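Local coordinates for protein single-stranded-DNA-specific exonuclease RecJ (Thermus thermophilus, PDB 2ZXR) that degrades single-stranded DNA exonucleolytically in the 5' to 3' direction, using divalent metal ions such as magnesium or manganese as cofactor, at residues A[487-493]-A[521-527]; A[581-585]-A[596-600]; A[317-321]-A[333-337]; A[10-14]-A[33-37]. All blocks are in the same frame, centred on the assembly; numbering follows the deposited sequence.

Interaction 1: A[487-493]-A[521-527]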
# COMPACT_ATOMS: atom_id res chain seq x y z
N VAL A 487 17.51 -1.16 18.34
CA VAL A 487 16.33 -0.47 17.81
C VAL A 487 15.07 -0.91 18.56
O VAL A 487 14.79 -2.10 18.64
CB VAL A 487 16.10 -0.78 16.31
CG1 VAL A 487 14.76 -0.21 15.88
CG2 VAL A 487 17.23 -0.21 15.48
N ARG A 488 14.31 0.04 19.11
CA ARG A 488 13.11 -0.32 19.84
C ARG A 488 11.93 -0.58 18.92
O ARG A 488 11.60 0.25 18.07
CB ARG A 488 12.71 0.76 20.86
CG ARG A 488 11.54 0.29 21.75
CD ARG A 488 11.36 1.12 23.02
NE ARG A 488 10.36 2.16 22.86
CZ ARG A 488 9.16 2.16 23.43
NH1 ARG A 488 8.79 1.16 24.22
NH2 ARG A 488 8.31 3.16 23.18
N VAL A 489 11.28 -1.73 19.10
CA VAL A 489 10.14 -2.10 18.28
C VAL A 489 8.90 -2.40 19.11
O VAL A 489 8.99 -2.97 20.19
CB VAL A 489 10.54 -3.30 17.33
CG1 VAL A 489 11.68 -4.06 17.91
CG2 VAL A 489 9.36 -4.23 17.09
N LEU A 490 7.74 -1.96 18.61
CA LEU A 490 6.45 -2.14 19.25
C LEU A 490 5.67 -3.13 18.42
O LEU A 490 5.68 -3.06 17.19
CB LEU A 490 5.68 -0.82 19.28
CG LEU A 490 6.42 0.31 19.98
CD1 LEU A 490 5.79 1.64 19.56
CD2 LEU A 490 6.36 0.10 21.50
N ALA A 491 4.96 -4.03 19.09
CA ALA A 491 4.23 -5.06 18.38
C ALA A 491 3.05 -5.69 19.13
O ALA A 491 2.96 -5.62 20.35
CB ALA A 491 5.21 -6.17 17.97
N TRP A 492 2.17 -6.32 18.38
CA TRP A 492 1.04 -7.03 18.93
C TRP A 492 1.32 -8.50 18.66
O TRP A 492 1.10 -9.00 17.56
CB TRP A 492 -0.26 -6.60 18.24
CG TRP A 492 -0.61 -5.21 18.60
CD1 TRP A 492 -0.06 -4.06 18.11
CD2 TRP A 492 -1.52 -4.81 19.63
NE1 TRP A 492 -0.56 -2.97 18.77
CE2 TRP A 492 -1.46 -3.40 19.71
CE3 TRP A 492 -2.38 -5.51 20.50
CZ2 TRP A 492 -2.23 -2.67 20.63
CZ3 TRP A 492 -3.14 -4.79 21.41
CH2 TRP A 492 -3.06 -3.38 21.47
N LYS A 493 1.84 -9.19 19.68
CA LYS A 493 2.19 -10.59 19.53
C LYS A 493 0.99 -11.48 19.31
O LYS A 493 0.12 -11.60 20.16
CB LYS A 493 2.98 -11.07 20.75
CG LYS A 493 3.47 -12.51 20.63
CD LYS A 493 4.39 -12.68 19.44
CE LYS A 493 4.93 -14.10 19.33
NZ LYS A 493 3.87 -15.10 18.97
N GLU A 521 11.75 4.68 16.13
CA GLU A 521 11.53 3.29 16.48
C GLU A 521 10.82 2.57 15.37
O GLU A 521 10.47 3.16 14.35
CB GLU A 521 10.70 3.24 17.75
CG GLU A 521 11.21 4.21 18.81
CD GLU A 521 10.30 4.32 20.01
OE1 GLU A 521 10.79 4.07 21.13
OE2 GLU A 521 9.10 4.67 19.83
N VAL A 522 10.58 1.28 15.58
CA VAL A 522 9.90 0.49 14.58
C VAL A 522 8.61 -0.08 15.11
O VAL A 522 8.55 -0.63 16.21
CB VAL A 522 10.81 -0.66 14.05
CG1 VAL A 522 10.03 -1.57 13.15
CG2 VAL A 522 11.98 -0.08 13.29
N GLN A 523 7.56 0.07 14.32
CA GLN A 523 6.25 -0.44 14.65
C GLN A 523 6.17 -1.70 13.82
O GLN A 523 6.12 -1.63 12.59
CB GLN A 523 5.18 0.55 14.20
CG GLN A 523 3.75 0.12 14.50
CD GLN A 523 3.39 0.32 15.97
OE1 GLN A 523 3.71 1.36 16.56
NE2 GLN A 523 2.70 -0.66 16.56
N ALA A 524 6.14 -2.85 14.48
CA ALA A 524 6.08 -4.10 13.75
C ALA A 524 4.70 -4.37 13.11
O ALA A 524 3.69 -4.22 13.77
CB ALA A 524 6.45 -5.26 14.68
N VAL A 525 4.68 -4.74 11.83
CA VAL A 525 3.44 -5.07 11.14
C VAL A 525 3.36 -6.60 11.14
O VAL A 525 2.27 -7.18 11.21
CB VAL A 525 3.36 -4.54 9.68
CG1 VAL A 525 3.58 -3.03 9.66
CG2 VAL A 525 4.38 -5.22 8.82
N ASP A 526 4.51 -7.27 11.03
CA ASP A 526 4.50 -8.73 11.14
C ASP A 526 5.76 -9.11 11.89
O ASP A 526 6.76 -8.39 11.85
CB ASP A 526 4.43 -9.45 9.78
CG ASP A 526 3.93 -10.91 9.92
OD1 ASP A 526 3.59 -11.33 11.05
OD2 ASP A 526 3.86 -11.64 8.90
N LEU A 527 5.69 -10.24 12.58
CA LEU A 527 6.79 -10.74 13.39
C LEU A 527 6.73 -12.27 13.41
O LEU A 527 5.64 -12.85 13.51
CB LEU A 527 6.63 -10.15 14.80
CG LEU A 527 7.47 -10.58 15.99
CD1 LEU A 527 7.09 -9.69 17.16
CD2 LEU A 527 7.20 -12.05 16.35
O HOH W 1 2.62 -6.07 15.64
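The salt bridge at one end of this parallel strand pair joins Arg-488 NE to Glu-521 OE1 at 2.6 Å, in the guanidinium plane; Arg-488 NH2 adds a weak bond to the same OE1 at 3.3 Å, while Glu-521 OE2 is held by Asn-512. Beside it the backbones bond in parallel register: Val-522 N to Arg-488 O (2.9 Å), Leu-490 N to Val-522 O (2.9 Å) and Ala-524 N to Leu-490 O (2.8 Å). Past Ala-524 the chain turns a corner at Val-525, and a water bridges Trp-492 N and Ala-524 O, 2.8 Å from each. Beta-branched Val-489 and Val-522 suit extended backbone and pair on one sheet face; Leu-490 and Gln-523 meet on the other. Small Ala-491 and Ala-524 let their CB atoms approach to 3.6 Å, and Leu-527 CD1 reaches Ala-491 CB at 4.1 Å. Within the OB domain, backbone bonds thus set the register, the charge pair fastens one end, and water takes over where direct pairing stops.

Interaction 2: A[581-585]-A[596-600]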
# COMPACT_ATOMS: atom_id res chain seq x y z
N PRO A 581 43.17 -19.91 -7.67
CA PRO A 581 42.56 -18.62 -8.01
C PRO A 581 41.04 -18.87 -7.97
O PRO A 581 40.58 -19.97 -8.32
CB PRO A 581 43.08 -18.36 -9.42
CG PRO A 581 43.14 -19.74 -9.99
CD PRO A 581 43.75 -20.55 -8.87
N PRO A 582 40.26 -17.86 -7.58
CA PRO A 582 38.79 -17.96 -7.47
C PRO A 582 38.03 -18.61 -8.63
O PRO A 582 37.08 -19.35 -8.41
CB PRO A 582 38.38 -16.50 -7.24
CG PRO A 582 39.46 -15.72 -7.98
CD PRO A 582 40.70 -16.45 -7.55
N GLU A 583 38.45 -18.34 -9.86
CA GLU A 583 37.76 -18.92 -11.01
C GLU A 583 37.96 -20.45 -11.07
O GLU A 583 37.29 -21.14 -11.85
CB GLU A 583 38.25 -18.27 -12.31
CG GLU A 583 39.71 -18.56 -12.62
CD GLU A 583 40.66 -17.57 -11.97
OE1 GLU A 583 40.29 -16.91 -10.97
OE2 GLU A 583 41.81 -17.46 -12.47
N GLU A 584 38.87 -20.99 -10.27
CA GLU A 584 39.00 -22.44 -10.31
C GLU A 584 38.73 -23.14 -8.98
O GLU A 584 38.41 -24.33 -8.96
CB GLU A 584 40.34 -22.88 -10.94
CG GLU A 584 41.58 -22.67 -10.12
CD GLU A 584 42.83 -22.81 -11.00
OE1 GLU A 584 43.90 -23.22 -10.48
OE2 GLU A 584 42.75 -22.49 -12.21
N ALA A 585 38.83 -22.43 -7.87
CA ALA A 585 38.53 -23.03 -6.57
C ALA A 585 37.00 -23.08 -6.36
O ALA A 585 36.29 -22.09 -6.59
CB ALA A 585 39.15 -22.22 -5.47
N VAL A 596 33.65 -13.02 -10.56
CA VAL A 596 34.05 -14.33 -11.01
C VAL A 596 32.73 -15.09 -11.13
O VAL A 596 32.23 -15.65 -10.15
CB VAL A 596 34.97 -15.02 -9.99
CG1 VAL A 596 35.44 -16.36 -10.55
CG2 VAL A 596 36.18 -14.12 -9.70
N LEU A 597 32.15 -15.06 -12.33
CA LEU A 597 30.86 -15.69 -12.61
C LEU A 597 30.99 -17.01 -13.37
O LEU A 597 32.08 -17.37 -13.80
CB LEU A 597 29.96 -14.70 -13.36
CG LEU A 597 29.71 -13.37 -12.60
CD1 LEU A 597 28.75 -12.49 -13.38
CD2 LEU A 597 29.13 -13.68 -11.22
N GLY A 598 29.88 -17.71 -13.56
CA GLY A 598 29.94 -19.00 -14.23
C GLY A 598 30.84 -19.86 -13.34
O GLY A 598 31.77 -20.53 -13.80
N ARG A 599 30.53 -19.84 -12.05
CA ARG A 599 31.30 -20.53 -11.04
C ARG A 599 30.59 -21.61 -10.24
O ARG A 599 30.87 -22.80 -10.39
CB ARG A 599 31.84 -19.49 -10.04
CG ARG A 599 33.03 -18.70 -10.52
CD ARG A 599 34.32 -19.45 -10.22
NE ARG A 599 34.28 -20.83 -10.69
CZ ARG A 599 35.04 -21.81 -10.21
NH1 ARG A 599 35.91 -21.54 -9.24
NH2 ARG A 599 34.94 -23.05 -10.68
N ARG A 600 29.68 -21.17 -9.39
CA ARG A 600 28.94 -22.03 -8.47
C ARG A 600 29.98 -22.44 -7.45
O ARG A 600 30.74 -23.41 -7.62
CB ARG A 600 28.36 -23.26 -9.16
CG ARG A 600 27.12 -23.83 -8.42
CD ARG A 600 27.43 -24.34 -7.01
NE ARG A 600 26.27 -24.97 -6.36
CZ ARG A 600 26.30 -25.58 -5.17
NH1 ARG A 600 25.19 -26.12 -4.67
NH2 ARG A 600 27.42 -25.65 -4.46
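Pro-581 opens a type I beta turn: its carbonyl O accepts hydrogen bonds from Glu-584 N (2.8 Å) and, one residue on, Ala-585 N (3.1 Å). Pro-582 suits the second position of that turn, which needs a phi near -60°, and it presents its carbonyl to Arg-599, whose NH1 donates to Pro-582 O at 2.6 Å; Trp-588 NE1 binds the same oxygen. The ring itself packs on Val-596, with Pro-582 CG 4.0 Å from Val-596 CG2. At Glu-583 the backbone and CB rest on the valine, Glu-583 CA lying 3.5 Å from Val-596 CG1. Glu-584 is exposed, its side chain pointing away, as suits a charged residue on the surface. Ala-585, small and buried, points its methyl away from Val-596 and Arg-599 and against Tyr-560. The arrangement is a beta turn before strand 587-588, tied by an arginine side chain to the loop that follows the same strand, in the parallel sheet of the C-terminal domain.

Interaction 3: A[317-321]-A[333-337]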
# COMPACT_ATOMS: atom_id res chain seq x y z
N MET A 317 -22.29 -7.64 13.81
CA MET A 317 -22.34 -8.64 12.75
C MET A 317 -21.09 -9.50 12.72
O MET A 317 -21.16 -10.74 12.63
CB MET A 317 -22.53 -7.99 11.38
CG MET A 317 -22.69 -9.01 10.27
SD MET A 317 -22.95 -8.26 8.66
CE MET A 317 -24.67 -7.73 8.83
N LEU A 318 -19.93 -8.85 12.79
CA LEU A 318 -18.65 -9.54 12.78
C LEU A 318 -18.57 -10.45 14.03
O LEU A 318 -18.14 -11.60 13.94
CB LEU A 318 -17.52 -8.52 12.77
CG LEU A 318 -16.04 -8.88 12.60
CD1 LEU A 318 -15.49 -9.22 13.96
CD2 LEU A 318 -15.84 -10.03 11.62
N ARG A 319 -19.02 -9.96 15.18
CA ARG A 319 -18.98 -10.78 16.37
C ARG A 319 -19.79 -12.06 16.14
O ARG A 319 -19.35 -13.15 16.51
CB ARG A 319 -19.53 -10.01 17.57
CG ARG A 319 -19.44 -10.80 18.85
CD ARG A 319 -19.91 -10.00 20.07
NE ARG A 319 -19.79 -10.81 21.29
CZ ARG A 319 -18.66 -11.02 21.97
NH1 ARG A 319 -17.51 -10.47 21.58
NH2 ARG A 319 -18.69 -11.78 23.05
N LYS A 320 -20.96 -11.94 15.52
CA LYS A 320 -21.77 -13.13 15.24
C LYS A 320 -21.25 -14.02 14.12
O LYS A 320 -21.37 -15.25 14.17
CB LYS A 320 -23.19 -12.73 14.85
CG LYS A 320 -24.01 -13.93 14.39
CD LYS A 320 -25.32 -13.50 13.77
CE LYS A 320 -26.10 -12.60 14.71
NZ LYS A 320 -27.32 -12.09 14.01
N LEU A 321 -20.69 -13.40 13.09
CA LEU A 321 -20.22 -14.16 11.94
C LEU A 321 -18.81 -14.72 11.97
O LEU A 321 -18.60 -15.85 11.58
CB LEU A 321 -20.41 -13.32 10.66
CG LEU A 321 -21.72 -13.47 9.86
CD1 LEU A 321 -22.91 -13.85 10.75
CD2 LEU A 321 -21.98 -12.17 9.11
N VAL A 333 -18.87 -18.78 3.42
CA VAL A 333 -20.18 -18.39 2.92
C VAL A 333 -21.13 -18.40 4.08
O VAL A 333 -21.46 -19.44 4.63
CB VAL A 333 -20.64 -19.37 1.80
CG1 VAL A 333 -21.86 -18.82 1.06
CG2 VAL A 333 -19.50 -19.60 0.82
N LEU A 334 -21.58 -17.21 4.46
CA LEU A 334 -22.46 -17.10 5.61
C LEU A 334 -23.73 -16.34 5.30
O LEU A 334 -23.76 -15.46 4.44
CB LEU A 334 -21.69 -16.44 6.76
CG LEU A 334 -20.32 -17.11 6.97
CD1 LEU A 334 -19.44 -16.24 7.88
CD2 LEU A 334 -20.54 -18.50 7.58
N LEU A 335 -24.76 -16.71 6.04
CA LEU A 335 -26.09 -16.14 5.91
C LEU A 335 -26.45 -15.50 7.23
O LEU A 335 -26.27 -16.10 8.28
CB LEU A 335 -27.10 -17.26 5.61
CG LEU A 335 -28.58 -16.88 5.63
CD1 LEU A 335 -28.89 -15.92 4.47
CD2 LEU A 335 -29.45 -18.16 5.51
N ASP A 336 -26.95 -14.27 7.18
CA ASP A 336 -27.39 -13.57 8.37
C ASP A 336 -28.68 -12.88 7.95
O ASP A 336 -28.69 -11.70 7.57
CB ASP A 336 -26.33 -12.56 8.83
CG ASP A 336 -26.73 -11.84 10.09
OD1 ASP A 336 -27.71 -12.26 10.73
OD2 ASP A 336 -26.07 -10.85 10.44
N PRO A 337 -29.80 -13.63 8.02
CA PRO A 337 -31.15 -13.21 7.65
C PRO A 337 -31.52 -11.76 7.90
O PRO A 337 -32.01 -11.09 7.01
CB PRO A 337 -32.03 -14.17 8.44
CG PRO A 337 -31.20 -15.43 8.47
CD PRO A 337 -29.85 -14.86 8.84
O HOH W 2 -28.44 -9.89 12.92
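The end of a long helix here packs against the edge strand of the mixed sheet in the DHHA1 domain, a helix-on-sheet contact in an alpha/beta fold. Helix 293-321 finishes with its last turn, closed by the backbone bond from Leu-321 N to Met-317 O (2.7 Å), and a connection of ten residues leads into strand 332-335, which pairs with strand 359-363.

The apolar part centres on Leu-321, which points toward the strand. Its CG lies 4.1 Å from Leu-334 CD1, and its CD1 lies 4.1 Å from Asp-336 CB, so one branched side chain fills the space between two residues whose side chains both point toward the helix. Leu-335, between them in the alternation of a strand, points away and packs on Phe-407 of helix 407-419 beyond. Met-317, long and flexible, extends its CE to 3.8 Å from Asp-336 OD2 while resting on Val-343, Met-344 and Val-347 of helix 341-355.

The polar part involves Lys-320 and Asp-336. Exposed Lys-320 has an apolar stem that can span the gap while its ammonium stays near solvent, and it forms a salt bridge to buried Asp-336 just past the strand. A water accepts from Lys-320 NZ at 2.7 Å and gives a weak, 3.3 Å bond to Asp-336 OD1, alongside the direct but equally weak bond from Lys-320 NZ to Asp-336 OD1, also 3.3 Å.

Interaction 4: A[10-14]-A[33-37]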
# COMPACT_ATOMS: atom_id res chain seq x y z
N LEU A 10 12.71 -6.99 -1.71
CA LEU A 10 12.76 -6.34 -3.01
C LEU A 10 14.18 -6.42 -3.60
O LEU A 10 15.19 -6.31 -2.90
CB LEU A 10 12.31 -4.87 -2.89
CG LEU A 10 10.93 -4.61 -2.25
CD1 LEU A 10 10.46 -3.19 -2.62
CD2 LEU A 10 9.91 -5.64 -2.74
N SER A 11 14.25 -6.58 -4.92
CA SER A 11 15.51 -6.71 -5.63
C SER A 11 16.40 -5.48 -5.55
O SER A 11 15.90 -4.36 -5.38
CB SER A 11 15.22 -6.99 -7.10
OG SER A 11 14.68 -5.80 -7.69
N LEU A 12 17.71 -5.67 -5.67
CA LEU A 12 18.60 -4.51 -5.67
C LEU A 12 18.60 -4.00 -7.11
O LEU A 12 18.64 -4.79 -8.08
CB LEU A 12 20.03 -4.86 -5.25
CG LEU A 12 20.22 -5.44 -3.85
CD1 LEU A 12 21.71 -5.63 -3.56
CD2 LEU A 12 19.57 -4.54 -2.82
N PRO A 13 18.51 -2.67 -7.28
CA PRO A 13 18.51 -2.16 -8.65
C PRO A 13 19.93 -2.11 -9.20
O PRO A 13 20.89 -2.33 -8.45
CB PRO A 13 17.92 -0.76 -8.49
CG PRO A 13 18.47 -0.33 -7.17
CD PRO A 13 18.36 -1.58 -6.30
N PRO A 14 20.08 -1.86 -10.51
CA PRO A 14 21.44 -1.79 -11.04
C PRO A 14 22.13 -0.57 -10.43
O PRO A 14 21.55 0.53 -10.34
CB PRO A 14 21.24 -1.68 -12.56
CG PRO A 14 19.73 -1.40 -12.75
CD PRO A 14 19.08 -2.07 -11.57
N LEU A 33 16.21 3.27 -2.95
CA LEU A 33 15.75 1.94 -3.32
C LEU A 33 14.22 2.01 -3.51
O LEU A 33 13.67 1.50 -4.50
CB LEU A 33 16.08 0.96 -2.19
CG LEU A 33 17.05 -0.19 -2.47
CD1 LEU A 33 17.59 -0.74 -1.14
CD2 LEU A 33 16.31 -1.27 -3.23
N ALA A 34 13.55 2.64 -2.54
CA ALA A 34 12.09 2.79 -2.58
C ALA A 34 11.66 3.60 -3.81
O ALA A 34 10.78 3.18 -4.58
CB ALA A 34 11.61 3.48 -1.30
N TYR A 35 12.28 4.76 -4.01
CA TYR A 35 11.95 5.57 -5.17
C TYR A 35 12.17 4.79 -6.47
O TYR A 35 11.30 4.80 -7.35
CB TYR A 35 12.77 6.86 -5.19
CG TYR A 35 12.46 7.77 -4.04
CD1 TYR A 35 11.16 8.24 -3.83
CD2 TYR A 35 13.45 8.14 -3.14
CE1 TYR A 35 10.87 9.05 -2.74
CE2 TYR A 35 13.17 8.94 -2.05
CZ TYR A 35 11.88 9.39 -1.85
OH TYR A 35 11.60 10.17 -0.75
N TRP A 36 13.31 4.09 -6.58
CA TRP A 36 13.56 3.33 -7.80
C TRP A 36 12.43 2.34 -8.08
O TRP A 36 11.95 2.22 -9.21
CB TRP A 36 14.89 2.57 -7.73
CG TRP A 36 15.25 1.89 -9.03
CD1 TRP A 36 15.86 2.46 -10.12
CD2 TRP A 36 15.01 0.52 -9.38
NE1 TRP A 36 16.02 1.53 -11.12
CE2 TRP A 36 15.51 0.33 -10.69
CE3 TRP A 36 14.44 -0.56 -8.71
CZ2 TRP A 36 15.45 -0.91 -11.35
CZ3 TRP A 36 14.37 -1.80 -9.37
CH2 TRP A 36 14.88 -1.96 -10.68
N HIS A 37 11.99 1.63 -7.04
CA HIS A 37 10.91 0.66 -7.17
C HIS A 37 9.55 1.27 -7.50
O HIS A 37 8.76 0.65 -8.21
CB HIS A 37 10.77 -0.16 -5.88
CG HIS A 37 11.76 -1.28 -5.77
ND1 HIS A 37 11.88 -2.26 -6.73
CD2 HIS A 37 12.68 -1.57 -4.82
CE1 HIS A 37 12.84 -3.10 -6.38
NE2 HIS A 37 13.33 -2.71 -5.22
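Pro-13, His-37 and Trp-36 carry this contact, with 68, 65 and 64 Å² covered by the opposite segment. Pro-13, compact and rigid, presses its ring on the indole: Pro-13 CB sits 3.4 Å from the centroid of the six-membered ring of Trp-36, 14° off the normal, a CH-pi contact over the ring face. Its CD touches Leu-33 CD2 at 3.7 Å, so proline occupies the space between the two helix residues. Trp-36 is large enough to reach on to the next residue, Pro-14, whose CD lies 3.8 Å from Trp-36 CZ2; Arg-41 adds a cation-pi interaction with the indole. His-37, one position further along the helix, combines two roles. Its NE2 gives a weak hydrogen bond to Ser-11 O at 3.1 Å, and Leu-10 CD1 lies over its ring, 3.9 Å from the centroid, in a second CH-pi contact. An aromatic ring that can also donate a hydrogen bond thus meets both the apolar side chain and the carbonyl of an extended segment. The arrangement is a strand-to-helix connection, from strand 5-9 to helix 15-25 with Pro-14 at the N-cap position, packed across the last turn of helix 29-37.

How the interactions relate
From the N terminus, interaction 4 comes first: it closes a short, mainly helical loop, bringing the residues after strand 5-9 back to helix 29-37. Interaction 3 follows far along the chain, closing the connection from helix 293-321 into the DHHA1 sheet, on the opposite side of the molecule's centre. Interaction 1 then joins two strands of the OB domain across an excursion of strand and loop, without helix, and interaction 2 links two loops of the C-terminal domain. The four run in series, none nested or crossing, and none touch. Strand 5-9 nevertheless belongs to the same mixed sheet as interaction 1, connecting the N-terminal region with the OB domain. Interactions 2 and 3 are farthest apart, their centres about 62 Å from each other.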